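Local structure of serine-pyruvate aminotransferase (AgxT) (Sulfolobus solfataricus, 3ZRP) at residues T64-V70 and R91-I95; K129-H135 and V157-D163; A349-S354 and G372-E377. The protein probably catalyses pyridoxal-phosphate-dependent transfer of the amino group from serine to pyruvate, and perhaps from alanine to glyoxylate, as a class-V aminotransferase. All blocks are in the same frame, centred on the assembly; numbering follows the deposited sequence. Where two conformers were deposited one is given.

Contact 1. Residues T64-V70 and R91-I95; sequences TSAMESV and RWEQI. With PLP (pyridoxal-5'-phosphate), chain C.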
loop_
_atom_site.group_PDB
_atom_site.type_symbol
_atom_site.label_atom_id
_atom_site.label_comp_id
_atom_site.label_asym_id
_atom_site.label_seq_id
_atom_site.Cartn_x
_atom_site.Cartn_y
_atom_site.Cartn_z
ATOM N N THR A 64 0.056 -7.806 -6.480
ATOM C CA THR A 64 -0.806 -7.280 -7.571
ATOM C C THR A 64 -0.406 -5.861 -8.097
ATOM O O THR A 64 -0.479 -5.595 -9.308
ATOM C CB THR A 64 -2.332 -7.283 -7.123
ATOM O OG1 THR A 64 -2.632 -8.582 -6.608
ATOM C CG2 THR A 64 -3.218 -6.949 -8.285
ATOM N N SER A 65 0.027 -4.968 -7.201
ATOM C CA SER A 65 0.389 -3.627 -7.614
ATOM C C SER A 65 1.735 -3.741 -8.349
ATOM O O SER A 65 1.877 -3.105 -9.384
ATOM C CB SER A 65 0.502 -2.627 -6.474
ATOM O OG SER A 65 1.449 -2.974 -5.489
ATOM N N ALA A 66 2.581 -4.649 -7.890
ATOM C CA ALA A 66 3.861 -4.883 -8.609
ATOM C C ALA A 66 3.561 -5.385 -10.026
ATOM O O ALA A 66 4.095 -4.868 -11.004
ATOM C CB ALA A 66 4.757 -5.852 -7.866
ATOM N N MET A 67 2.694 -6.375 -10.148
ATOM C CA MET A 67 2.328 -6.890 -11.483
ATOM C C MET A 67 1.799 -5.771 -12.392
ATOM O O MET A 67 2.265 -5.611 -13.524
ATOM C CB MET A 67 1.288 -8.018 -11.372
ATOM C CG MET A 67 1.796 -9.331 -10.733
ATOM S SD MET A 67 0.410 -10.398 -10.229
ATOM C CE MET A 67 -0.069 -11.164 -11.809
ATOM N N GLU A 68 0.835 -4.984 -11.903
ATOM C CA GLU A 68 0.257 -3.914 -12.707
ATOM C C GLU A 68 1.279 -2.825 -13.097
ATOM O O GLU A 68 1.217 -2.263 -14.211
ATOM C CB GLU A 68 -0.971 -3.318 -11.989
ATOM C CG GLU A 68 -1.684 -2.220 -12.794
ATOM C CD GLU A 68 -3.131 -1.954 -12.282
ATOM O OE1 GLU A 68 -3.542 -2.510 -11.232
ATOM O OE2 GLU A 68 -3.813 -1.162 -12.935
ATOM N N SER A 69 2.225 -2.550 -12.198
ATOM C CA SER A 69 3.296 -1.592 -12.470
ATOM C C SER A 69 4.141 -1.948 -13.724
ATOM O O SER A 69 4.833 -1.092 -14.256
ATOM C CB SER A 69 4.171 -1.364 -11.241
ATOM O OG SER A 69 5.194 -2.357 -11.097
ATOM N N VAL A 70 4.081 -3.203 -14.175
ATOM C CA VAL A 70 4.753 -3.635 -15.426
ATOM C C VAL A 70 4.189 -2.892 -16.651
ATOM O O VAL A 70 4.878 -2.708 -17.653
ATOM C CB VAL A 70 4.727 -5.180 -15.579
ATOM C CG1 VAL A 70 5.225 -5.611 -16.962
ATOM C CG2 VAL A 70 5.537 -5.860 -14.443
ATOM N N ARG A 91 -4.423 -13.639 -13.454
ATOM C CA ARG A 91 -4.431 -12.249 -12.988
ATOM C C ARG A 91 -3.676 -11.305 -13.940
ATOM O O ARG A 91 -4.067 -10.149 -14.097
ATOM C CB ARG A 91 -3.953 -12.131 -11.524
ATOM C CG ARG A 91 -3.811 -10.708 -10.982
ATOM C CD ARG A 91 -3.796 -10.701 -9.448
ATOM N NE ARG A 91 -5.133 -11.120 -9.000
ATOM C CZ ARG A 91 -5.640 -10.939 -7.788
ATOM N NH1 ARG A 91 -4.949 -10.315 -6.840
ATOM N NH2 ARG A 91 -6.873 -11.356 -7.536
ATOM N N TRP A 92 -2.593 -11.766 -14.563
ATOM C CA TRP A 92 -1.948 -10.955 -15.577
ATOM C C TRP A 92 -2.969 -10.513 -16.656
ATOM O O TRP A 92 -3.021 -9.336 -17.026
ATOM C CB TRP A 92 -0.824 -11.731 -16.280
ATOM C CG TRP A 92 0.475 -11.920 -15.557
ATOM C CD1 TRP A 92 1.031 -13.116 -15.216
ATOM C CD2 TRP A 92 1.410 -10.909 -15.153
ATOM N NE1 TRP A 92 2.245 -12.915 -14.606
ATOM C CE2 TRP A 92 2.493 -11.565 -14.545
ATOM C CE3 TRP A 92 1.416 -9.504 -15.219
ATOM C CZ2 TRP A 92 3.607 -10.877 -14.043
ATOM C CZ3 TRP A 92 2.512 -8.805 -14.704
ATOM C CH2 TRP A 92 3.594 -9.495 -14.112
ATOM N N GLU A 93 -3.766 -11.459 -17.149
ATOM C CA GLU A 93 -4.819 -11.169 -18.138
ATOM C C GLU A 93 -5.881 -10.181 -17.601
ATOM O O GLU A 93 -6.279 -9.247 -18.317
ATOM C CB GLU A 93 -5.500 -12.468 -18.632
ATOM C CG GLU A 93 -6.492 -12.235 -19.753
ATOM C CD GLU A 93 -7.227 -13.466 -20.218
ATOM O OE1 GLU A 93 -7.546 -14.356 -19.396
ATOM O OE2 GLU A 93 -7.503 -13.525 -21.437
ATOM N N GLN A 94 -6.318 -10.386 -16.359
ATOM C CA GLN A 94 -7.305 -9.476 -15.723
ATOM C C GLN A 94 -6.775 -8.035 -15.624
ATOM O O GLN A 94 -7.513 -7.076 -15.937
ATOM C CB GLN A 94 -7.785 -10.010 -14.366
ATOM C CG GLN A 94 -8.568 -11.331 -14.501
ATOM C CD GLN A 94 -9.769 -11.178 -15.406
ATOM O OE1 GLN A 94 -9.829 -11.755 -16.509
ATOM N NE2 GLN A 94 -10.723 -10.350 -14.973
ATOM N N ILE A 95 -5.506 -7.896 -15.229
ATOM C CA ILE A 95 -4.823 -6.594 -15.197
ATOM C C ILE A 95 -4.748 -5.977 -16.607
ATOM O O ILE A 95 -5.204 -4.833 -16.817
ATOM C CB ILE A 95 -3.397 -6.702 -14.591
ATOM C CG1 ILE A 95 -3.446 -7.097 -13.106
ATOM C CG2 ILE A 95 -2.594 -5.396 -14.792
ATOM C CD1 ILE A 95 -2.063 -7.526 -12.529
HETATM N N1 PLP C . 0.879 -13.844 -7.556
HETATM C C2 PLP C . 0.946 -14.977 -6.777
HETATM C C2A PLP C . 1.647 -16.193 -7.324
HETATM C C3 PLP C . 0.384 -14.994 -5.480
HETATM O O3 PLP C . 0.488 -15.998 -4.782
HETATM C C4 PLP C . -0.247 -13.854 -4.970
HETATM C C4A PLP C . -0.812 -13.893 -3.545
HETATM C C5 PLP C . -0.317 -12.721 -5.809
HETATM C C6 PLP C . 0.270 -12.710 -7.091
HETATM C C5A PLP C . -0.980 -11.442 -5.391
HETATM O O4P PLP C . -0.299 -10.752 -4.340
HETATM P P PLP C . -1.005 -9.683 -3.406
HETATM O O1P PLP C . 0.118 -9.283 -2.502
HETATM O O2P PLP C . -2.072 -10.483 -2.737
HETATM O O3P PLP C . -1.487 -8.645 -4.357
#

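Contact 2. Residues K129-H135 and V157-D163; sequences KLVALTH and VELIVVD. With PLP (pyridoxal-5'-phosphate), chain C.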
loop_
_atom_site.group_PDB
_atom_site.type_symbol
_atom_site.label_atom_id
_atom_site.label_comp_id
_atom_site.label_asym_id
_atom_site.label_seq_id
_atom_site.Cartn_x
_atom_site.Cartn_y
_atom_site.Cartn_z
ATOM N N LYS A 129 6.000 -8.486 -27.630
ATOM C CA LYS A 129 6.813 -7.513 -26.894
ATOM C C LYS A 129 7.181 -8.059 -25.503
ATOM O O LYS A 129 8.329 -7.960 -25.061
ATOM C CB LYS A 129 6.019 -6.196 -26.788
ATOM C CG LYS A 129 6.370 -5.197 -25.665
ATOM C CD LYS A 129 7.592 -4.378 -25.968
ATOM C CE LYS A 129 7.735 -3.207 -24.992
ATOM N NZ LYS A 129 7.102 -1.938 -25.516
ATOM N N LEU A 130 6.204 -8.664 -24.845
ATOM C CA LEU A 130 6.355 -9.080 -23.455
ATOM C C LEU A 130 5.767 -10.461 -23.192
ATOM O O LEU A 130 4.642 -10.766 -23.618
ATOM C CB LEU A 130 5.706 -8.043 -22.520
ATOM C CG LEU A 130 5.912 -8.258 -21.025
ATOM C CD1 LEU A 130 6.239 -6.928 -20.357
ATOM C CD2 LEU A 130 4.658 -8.910 -20.383
ATOM N N VAL A 131 6.537 -11.282 -22.471
ATOM C CA VAL A 131 6.073 -12.575 -22.004
ATOM C C VAL A 131 6.012 -12.567 -20.467
ATOM O O VAL A 131 6.980 -12.206 -19.807
ATOM C CB VAL A 131 6.992 -13.740 -22.502
ATOM C CG1 VAL A 131 6.453 -15.079 -21.986
ATOM C CG2 VAL A 131 7.063 -13.720 -24.038
ATOM N N ALA A 132 4.863 -12.969 -19.928
ATOM C CA ALA A 132 4.641 -13.045 -18.489
ATOM C C ALA A 132 4.583 -14.491 -18.027
ATOM O O ALA A 132 3.767 -15.296 -18.534
ATOM C CB ALA A 132 3.315 -12.307 -18.085
ATOM N N LEU A 133 5.418 -14.805 -17.033
ATOM C CA LEU A 133 5.473 -16.142 -16.431
ATOM C C LEU A 133 5.070 -16.062 -14.946
ATOM O O LEU A 133 5.193 -14.998 -14.330
ATOM C CB LEU A 133 6.891 -16.690 -16.542
ATOM C CG LEU A 133 7.615 -16.730 -17.895
ATOM C CD1 LEU A 133 8.970 -17.405 -17.682
ATOM C CD2 LEU A 133 6.806 -17.507 -18.921
ATOM N N THR A 134 4.600 -17.180 -14.383
ATOM C CA THR A 134 4.418 -17.313 -12.929
ATOM C C THR A 134 5.388 -18.351 -12.415
ATOM O O THR A 134 5.292 -19.536 -12.822
ATOM C CB THR A 134 2.991 -17.791 -12.596
ATOM O OG1 THR A 134 2.051 -17.005 -13.332
ATOM C CG2 THR A 134 2.695 -17.693 -11.076
ATOM N N HIS A 135 6.282 -17.961 -11.494
ATOM C CA HIS A 135 7.270 -18.937 -10.985
ATOM C C HIS A 135 6.586 -20.070 -10.200
ATOM O O HIS A 135 6.751 -21.259 -10.513
ATOM C CB HIS A 135 8.371 -18.265 -10.190
ATOM C CG HIS A 135 9.591 -19.113 -10.015
ATOM N ND1 HIS A 135 10.753 -18.630 -9.453
ATOM C CD2 HIS A 135 9.853 -20.394 -10.395
ATOM C CE1 HIS A 135 11.671 -19.584 -9.468
ATOM N NE2 HIS A 135 11.148 -20.665 -10.029
ATOM N N VAL A 157 11.822 -12.523 -27.952
ATOM C CA VAL A 157 10.920 -11.554 -27.284
ATOM C C VAL A 157 11.676 -10.403 -26.672
ATOM O O VAL A 157 12.844 -10.546 -26.286
ATOM C CB VAL A 157 9.976 -12.243 -26.223
ATOM C CG1 VAL A 157 9.202 -13.343 -26.867
ATOM C CG2 VAL A 157 10.758 -12.778 -25.046
ATOM N N GLU A 158 11.047 -9.231 -26.623
ATOM C CA GLU A 158 11.746 -8.053 -26.116
ATOM C C GLU A 158 11.889 -8.096 -24.590
ATOM O O GLU A 158 12.948 -7.785 -24.054
ATOM C CB GLU A 158 11.034 -6.772 -26.548
ATOM C CG GLU A 158 10.923 -6.579 -28.064
ATOM C CD GLU A 158 10.162 -5.322 -28.417
ATOM O OE1 GLU A 158 10.480 -4.251 -27.853
ATOM O OE2 GLU A 158 9.220 -5.402 -29.225
ATOM N N LEU A 159 10.817 -8.497 -23.902
ATOM C CA LEU A 159 10.776 -8.400 -22.433
ATOM C C LEU A 159 10.214 -9.664 -21.793
ATOM O O LEU A 159 9.246 -10.225 -22.283
ATOM C CB LEU A 159 9.929 -7.189 -21.995
ATOM C CG LEU A 159 10.418 -5.782 -22.332
ATOM C CD1 LEU A 159 9.335 -4.717 -21.980
ATOM C CD2 LEU A 159 11.731 -5.476 -21.603
ATOM N N ILE A 160 10.825 -10.097 -20.688
ATOM C CA ILE A 160 10.290 -11.234 -19.916
ATOM C C ILE A 160 10.101 -10.822 -18.450
ATOM O O ILE A 160 11.022 -10.295 -17.826
ATOM C CB ILE A 160 11.226 -12.476 -20.030
ATOM C CG1 ILE A 160 11.363 -12.913 -21.508
ATOM C CG2 ILE A 160 10.675 -13.683 -19.260
ATOM C CD1 ILE A 160 12.501 -13.913 -21.704
ATOM N N VAL A 161 8.884 -11.035 -17.953
ATOM C CA VAL A 161 8.539 -10.733 -16.574
ATOM C C VAL A 161 8.133 -12.020 -15.861
ATOM O O VAL A 161 7.459 -12.895 -16.446
ATOM C CB VAL A 161 7.449 -9.609 -16.453
ATOM C CG1 VAL A 161 7.823 -8.391 -17.315
ATOM C CG2 VAL A 161 6.048 -10.116 -16.812
ATOM N N VAL A 162 8.552 -12.146 -14.606
ATOM C CA VAL A 162 8.218 -13.344 -13.815
ATOM C C VAL A 162 7.583 -12.918 -12.511
ATOM O O VAL A 162 8.156 -12.125 -11.773
ATOM C CB VAL A 162 9.465 -14.198 -13.484
ATOM C CG1 VAL A 162 9.078 -15.454 -12.697
ATOM C CG2 VAL A 162 10.264 -14.568 -14.788
ATOM N N ASP A 163 6.368 -13.410 -12.262
ATOM C CA ASP A 163 5.723 -13.255 -10.978
ATOM C C ASP A 163 6.307 -14.301 -10.022
ATOM O O ASP A 163 5.974 -15.492 -10.121
ATOM C CB ASP A 163 4.212 -13.441 -11.172
ATOM C CG ASP A 163 3.439 -13.656 -9.857
ATOM O OD1 ASP A 163 3.962 -13.524 -8.736
ATOM O OD2 ASP A 163 2.256 -14.004 -9.965
HETATM N N1 PLP C . 0.879 -13.844 -7.556
HETATM C C2 PLP C . 0.946 -14.977 -6.777
HETATM C C2A PLP C . 1.647 -16.193 -7.324
HETATM C C3 PLP C . 0.384 -14.994 -5.480
HETATM O O3 PLP C . 0.488 -15.998 -4.782
HETATM C C4 PLP C . -0.247 -13.854 -4.970
HETATM C C4A PLP C . -0.812 -13.893 -3.545
HETATM C C5 PLP C . -0.317 -12.721 -5.809
HETATM C C6 PLP C . 0.270 -12.710 -7.091
HETATM C C5A PLP C . -0.980 -11.442 -5.391
HETATM O O4P PLP C . -0.299 -10.752 -4.340
HETATM P P PLP C . -1.005 -9.683 -3.406
HETATM O O1P PLP C . 0.118 -9.283 -2.502
HETATM O O2P PLP C . -2.072 -10.483 -2.737
HETATM O O3P PLP C . -1.487 -8.645 -4.357
HETATM O O HOH W 1 9.289 -1.804 -27.600
HETATM O O HOH W 2 1.236 -14.727 -12.222
#

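Contact 3. Residues A349-S354 and G372-E377; sequences AIIAIS and GVKAVE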
loop_
_atom_site.group_PDB
_atom_site.type_symbol
_atom_site.label_atom_id
_atom_site.label_comp_id
_atom_site.label_asym_id
_atom_site.label_seq_id
_atom_site.Cartn_x
_atom_site.Cartn_y
_atom_site.Cartn_z
ATOM N N ALA A 349 6.799 -29.315 9.740
ATOM C CA ALA A 349 6.450 -30.430 8.846
ATOM C C ALA A 349 5.853 -31.614 9.637
ATOM O O ALA A 349 4.790 -32.144 9.267
ATOM C CB ALA A 349 7.649 -30.855 7.995
ATOM N N ILE A 350 6.512 -31.996 10.738
ATOM C CA ILE A 350 5.994 -33.046 11.624
ATOM C C ILE A 350 4.576 -32.708 12.091
ATOM O O ILE A 350 3.660 -33.529 11.962
ATOM C CB ILE A 350 6.923 -33.310 12.845
ATOM C CG1 ILE A 350 8.265 -33.880 12.385
ATOM C CG2 ILE A 350 6.271 -34.296 13.829
ATOM C CD1 ILE A 350 9.419 -33.578 13.326
ATOM N N ILE A 351 4.399 -31.495 12.619
ATOM C CA ILE A 351 3.104 -31.060 13.139
ATOM C C ILE A 351 2.030 -31.048 12.051
ATOM O O ILE A 351 0.919 -31.546 12.256
ATOM C CB ILE A 351 3.222 -29.687 13.839
ATOM C CG1 ILE A 351 4.055 -29.841 15.119
ATOM C CG2 ILE A 351 1.867 -29.129 14.212
ATOM C CD1 ILE A 351 3.540 -30.930 16.062
ATOM N N ALA A 352 2.361 -30.500 10.885
ATOM C CA ALA A 352 1.371 -30.424 9.793
ATOM C C ALA A 352 0.772 -31.804 9.431
ATOM O O ALA A 352 -0.456 -31.961 9.353
ATOM C CB ALA A 352 1.995 -29.742 8.552
ATOM N N ILE A 353 1.635 -32.782 9.222
ATOM C CA ILE A 353 1.212 -34.150 8.875
ATOM C C ILE A 353 0.464 -34.816 10.044
ATOM O O ILE A 353 -0.576 -35.473 9.837
ATOM C CB ILE A 353 2.395 -34.991 8.364
ATOM C CG1 ILE A 353 2.937 -34.402 7.057
ATOM C CG2 ILE A 353 2.011 -36.470 8.144
ATOM C CD1 ILE A 353 1.864 -34.226 5.949
ATOM N N SER A 354 0.958 -34.608 11.267
ATOM C CA SER A 354 0.266 -35.094 12.460
ATOM C C SER A 354 -1.159 -34.571 12.491
ATOM O O SER A 354 -2.111 -35.339 12.668
ATOM C CB SER A 354 0.996 -34.672 13.734
ATOM O OG SER A 354 0.285 -35.109 14.875
ATOM N N GLY A 372 2.095 -41.422 8.193
ATOM C CA GLY A 372 2.469 -40.034 7.893
ATOM C C GLY A 372 3.749 -39.520 8.543
ATOM O O GLY A 372 4.710 -39.160 7.853
ATOM N N VAL A 373 3.771 -39.489 9.878
ATOM C CA VAL A 373 4.882 -38.863 10.612
ATOM C C VAL A 373 6.228 -39.560 10.417
ATOM O O VAL A 373 7.258 -38.891 10.256
ATOM C CB VAL A 373 4.553 -38.682 12.122
ATOM C CG1 VAL A 373 5.651 -37.899 12.821
ATOM C CG2 VAL A 373 3.219 -37.967 12.297
ATOM N N LYS A 374 6.235 -40.895 10.423
ATOM C CA LYS A 374 7.483 -41.627 10.158
ATOM C C LYS A 374 8.066 -41.294 8.783
ATOM O O LYS A 374 9.283 -41.094 8.650
ATOM C CB LYS A 374 7.354 -43.153 10.365
ATOM C CG LYS A 374 6.000 -43.783 10.030
ATOM C CD LYS A 374 5.957 -45.282 10.386
ATOM C CE LYS A 374 5.831 -45.535 11.893
ATOM N NZ LYS A 374 6.098 -46.954 12.249
ATOM N N ALA A 375 7.197 -41.205 7.778
ATOM C CA ALA A 375 7.625 -40.799 6.434
ATOM C C ALA A 375 8.321 -39.433 6.474
ATOM O O ALA A 375 9.402 -39.263 5.898
ATOM C CB ALA A 375 6.435 -40.779 5.477
ATOM N N VAL A 376 7.699 -38.479 7.169
ATOM C CA VAL A 376 8.294 -37.151 7.407
ATOM C C VAL A 376 9.632 -37.264 8.142
ATOM O O VAL A 376 10.636 -36.694 7.709
ATOM C CB VAL A 376 7.315 -36.222 8.227
ATOM C CG1 VAL A 376 7.943 -34.859 8.496
ATOM C CG2 VAL A 376 5.977 -36.051 7.515
ATOM N N GLU A 377 9.636 -37.989 9.262
ATOM C CA GLU A 377 10.859 -38.170 10.061
ATOM C C GLU A 377 11.967 -38.772 9.212
ATOM O O GLU A 377 13.123 -38.337 9.295
ATOM C CB GLU A 377 10.609 -39.068 11.281
ATOM C CG GLU A 377 9.545 -38.596 12.267
ATOM C CD GLU A 377 10.125 -38.061 13.565
ATOM O OE1 GLU A 377 11.300 -37.611 13.571
ATOM O OE2 GLU A 377 9.396 -38.106 14.584
#

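Contact 1. Residues T64-V70 and R91-I95
A bend at the last torsion of Met-67 (chi3 80°) swings its CE methyl over a face of the Trp-92 indole, while chi1 of Thr-64 (-50°) sets OG1 beside its own backbone N, with both atoms turned to the cofactor. The methyl lies almost on the ring normal, Met-67 CE standing 3.7 Å from the centroid of the five-membered ring of Trp-92. This is a CH-pi contact, and the sulfur, farther off above the six-membered ring, adds a Met-aromatic one. SD also meets the pyridine ring, 3.9 Å from PLP C6. A flexible, polarisable methionine suits this place between two aromatic systems.

Thr-64 works at the amino end of helix 63-69, which follows strand 55-60 through a glycine-rich turn, the phosphate-binding element of fold-type-I PLP enzymes. Its N donates to PLP O3P at 2.8 Å, and its OG1 gives the same oxygen a short bond of 2.5 Å. Thr-64 OG1 sits at the edge of the Arg-91 guanidinium, close to its plane, and accepts from Arg-91 NH1 (2.9 Å, 146°) while giving its proton to the phosphate. The same NH1 reaches Phe-241 O of the second subunit, tying the phosphate-binding end of the helix to that subunit.

Away from the cofactor the helices meet through hydrocarbon. Ile-95 CD1 touches Met-67 CB at 3.6 Å, and Ile-95 CG2 lies against Glu-68 CB at 3.8 Å. The buried carboxylate of Glu-68 binds Tyr-99 OH and backbone amides of Tyr-219 and Tyr-220 of the second subunit.

Contact 2. Residues K129-H135 and V157-D163
Thr-134 and Asp-163 run alongside each other in the same direction from the ends of two parallel strands, and a water bridges the hydroxyl and the carboxylate: it donates to Asp-163 OD2 at 2.6 Å and pairs with Thr-134 OG1 at 2.7 Å. With CG anti to the backbone N (chi1 165°), Asp-163 brings OD2 within 2.8 Å of PLP N1, as does the aspartate facing the pyridine nitrogen in fold-type-I enzymes. Val-165 N binds its other oxygen, OD1, which helps to hold the carboxylate's rotation.

At the far end, Lys-129 runs alongside Leu-159, its CE 3.7 Å from Leu-159 CD1, and its amino group forms a salt bridge with Asp-78. On the face of Val-131 and Ile-160, Val-131 stands about square to Val-157, CG2 meeting Val-157 CG1 at 3.6 Å. Leu-130 and Val-161 meet at about a right angle on the other face, Leu-130 CD1 3.7 Å from Val-161 CG1, with Val-161 CG2 against Ala-132 CB. Beta-branched residues suit extended backbone, and the small Ala-132 lets the Trp-92 indole settle close to the strand. Val-131 N donates to Leu-159 O and Val-161 N to Val-131 O, a regular parallel ladder.

The pair belongs to a beta-alpha-beta crossover: the intervening helix 146-153 covers Val-131, Leu-133 and Ile-160, helix 87-96 packs on the opposite face through Trp-92, and strands 79-83 and 182-186 flank the two.

Contact 3. Residues A349-S354 and G372-E377
Ile-353 CG2 lies over one face of the peptide group that follows Gly-372, 3.5 Å from Gly-372 C. Glycine suits this place because it has no side chain between the methyl and the backbone. Most of the remaining contact is between aliphatic side chains, which have no flat face. Ile-353 turns its second branch to Val-376, CG1 meeting Val-376 CG2 at 3.5 Å, closer than usual for two carbons. Val-376 CG1, turned opposite its own backbone N (chi1 179°), reaches the other helix's backbone, 3.9 Å from Ile-350 N, and also touches Ala-349 CB at 4.0 Å. Ile-350 crosses Val-373 at about a right angle, its CG2 3.8 Å from Val-373 CG1.

Helices 346-363 and 372-381 run antiparallel, their local axes 9.0 Å apart and 160° between directions. They form a helical hairpin near the carboxyl end of the chain, and helix 264-284 backs it where Ile-278 and Leu-282 meet Ile-353. Glu-377 stays at the solvent-facing margin.

With mainly aliphatic contacts and no polar bond between the segments, the pairing rests on shape fit and the hydrophobic effect.

In the fold
Contacts 1 and 2 are buried in the cofactor-binding half of the chain and join directly: the indole of Trp-92 from 91-95 packs on Ala-132 and Val-161 of the sheet, and Val-70 meets Leu-130. Both touch PLP, contact 1 from a helix that serves the phosphate and contact 2 from a strand end that serves the pyridine nitrogen. Each puts some polar groups on the cofactor (Thr-64, Asp-163), and the two share a hydrocarbon layer between helix and sheet. Contact 3 lies on the opposite side of the chain's centre, its centre about 37 Å from either of the others. Partly exposed, it pairs two helices mainly by aliphatic packing, whereas contact 2 depends on backbone bonding between strands.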